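Local coordinates for molybdenum ABC transporter, periplasmic molybdenum-binding protein (Vibrio cholerae, PDB 4RXL) that binds tungstate and probably captures molybdate or tungstate in the periplasm for an ABC transporter, at residues E61-A64 with N65-V68. Residues are numbered along the deposited sequence; the frame is centred on the assembly and turned at random.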
loop_
_atom_site.group_PDB
_atom_site.type_symbol
_atom_site.label_atom_id
_atom_site.label_comp_id
_atom_site.label_asym_id
_atom_site.label_seq_id
_atom_site.Cartn_x
_atom_site.Cartn_y
_atom_site.Cartn_z
ATOM N N GLU A 61 -7.580 6.149 3.358
ATOM C CA GLU A 61 -8.775 6.931 3.067
ATOM C C GLU A 61 -8.432 8.395 2.840
ATOM O O GLU A 61 -9.048 9.071 2.015
ATOM C CB GLU A 61 -9.808 6.740 4.191
ATOM C CG GLU A 61 -10.383 5.312 4.161
ATOM C CD GLU A 61 -11.164 4.902 5.398
ATOM O OE1 GLU A 61 -10.725 5.219 6.524
ATOM O OE2 GLU A 61 -12.204 4.223 5.243
ATOM N N GLU A 62 -7.406 8.859 3.540
ATOM C CA GLU A 62 -7.039 10.266 3.573
ATOM C C GLU A 62 -6.714 10.795 2.181
ATOM O O GLU A 62 -7.218 11.852 1.802
ATOM C CB GLU A 62 -5.864 10.482 4.544
ATOM C CG GLU A 62 -6.262 10.409 6.031
ATOM C CD GLU A 62 -6.751 9.035 6.536
ATOM O OE1 GLU A 62 -6.252 7.974 6.047
ATOM O OE2 GLU A 62 -7.626 9.023 7.455
ATOM N N TRP A 63 -5.898 10.091 1.406
ATOM C CA TRP A 63 -5.516 10.649 0.112
ATOM C C TRP A 63 -6.660 10.687 -0.885
ATOM O O TRP A 63 -6.643 11.530 -1.777
ATOM C CB TRP A 63 -4.283 9.977 -0.486
ATOM C CG TRP A 63 -3.054 10.459 0.262
ATOM C CD1 TRP A 63 -2.246 9.733 1.104
ATOM C CD2 TRP A 63 -2.541 11.785 0.254
ATOM N NE1 TRP A 63 -1.245 10.537 1.618
ATOM C CE2 TRP A 63 -1.413 11.805 1.113
ATOM C CE3 TRP A 63 -2.917 12.962 -0.402
ATOM C CZ2 TRP A 63 -0.670 12.937 1.314
ATOM C CZ3 TRP A 63 -2.188 14.090 -0.186
ATOM C CH2 TRP A 63 -1.063 14.071 0.665
ATOM N N ALA A 64 -7.661 9.811 -0.735
ATOM C CA ALA A 64 -8.815 9.888 -1.620
ATOM C C ALA A 64 -9.704 11.032 -1.168
ATOM O O ALA A 64 -10.233 11.781 -1.992
ATOM C CB ALA A 64 -9.569 8.570 -1.644
ATOM N N ASN A 65 -9.843 11.204 0.146
ATOM C CA ASN A 65 -10.624 12.320 0.676
ATOM C C ASN A 65 -9.989 13.707 0.400
ATOM O O ASN A 65 -10.692 14.706 0.262
ATOM C CB ASN A 65 -10.880 12.141 2.169
ATOM C CG ASN A 65 -11.880 13.140 2.711
ATOM O OD1 ASN A 65 -13.054 13.149 2.334
ATOM N ND2 ASN A 65 -11.410 13.999 3.596
ATOM N N TYR A 66 -8.665 13.730 0.273
ATOM C CA TYR A 66 -7.937 14.905 -0.188
ATOM C C TYR A 66 -8.489 15.409 -1.526
ATOM O O TYR A 66 -8.762 16.604 -1.693
ATOM C CB TYR A 66 -6.475 14.532 -0.331
ATOM C CG TYR A 66 -5.559 15.630 -0.780
ATOM C CD1 TYR A 66 -5.018 16.509 0.137
ATOM C CD2 TYR A 66 -5.190 15.761 -2.115
ATOM C CE1 TYR A 66 -4.166 17.524 -0.258
ATOM C CE2 TYR A 66 -4.322 16.765 -2.525
ATOM C CZ TYR A 66 -3.817 17.639 -1.589
ATOM O OH TYR A 66 -2.997 18.676 -1.976
ATOM N N LEU A 67 -8.667 14.477 -2.459
ATOM C CA LEU A 67 -9.292 14.809 -3.741
ATOM C C LEU A 67 -10.744 15.199 -3.666
ATOM O O LEU A 67 -11.181 16.028 -4.426
ATOM C CB LEU A 67 -9.106 13.659 -4.739
ATOM C CG LEU A 67 -7.646 13.299 -5.020
ATOM C CD1 LEU A 67 -7.617 12.103 -5.966
ATOM C CD2 LEU A 67 -6.848 14.478 -5.581
ATOM N N VAL A 68 -11.497 14.625 -2.734
ATOM C CA VAL A 68 -12.871 15.048 -2.549
ATOM C C VAL A 68 -12.887 16.489 -2.040
ATOM O O VAL A 68 -13.633 17.330 -2.525
ATOM C CB VAL A 68 -13.610 14.123 -1.559
ATOM C CG1 VAL A 68 -14.977 14.669 -1.191
ATOM C CG2 VAL A 68 -13.738 12.726 -2.138
#
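Y66 turns one ring face to W63, three residues earlier on the same helix. Going outward along Y66, CB sits 3.3 Å from W63 O, a buried carbonyl with no polar partner in the model. With CG anti to the backbone N (chi1 -179°), the ring runs alongside the indole, both side chains pointing the same way. Y66 CG meets W63 CE3 and CZ3, and Y66 CD1 comes to 3.7 Å from W63 CZ3. Farther out, CE1, CE2 and CZ still lie near W63 CZ3, because that one indole carbon stands 3.6 Å above the plane of the Y66 ring, over its centre. The result is an edge-to-face pair, planes at 61° and centroids 5.0 Å apart (six-membered ring of W63 to Y66 ring). At the tip, Y66 OH hydrogen-bonds E48 OE1 on helix 40-49, and W63 NE1, on the five-membered ring, hydrogen-bonds A123 O, which gives each ring a polar hold of its own. The backbone hydrogen bonds N65 N to E61 O at 2.9 Å and Y66 N to E62 O at 2.8 Å belong to the helix itself. This is an i to i+3 aromatic pair on helix 61-69, packed against helix 40-49 beside the tungstate pocket of a ModA-type periplasmic binding protein.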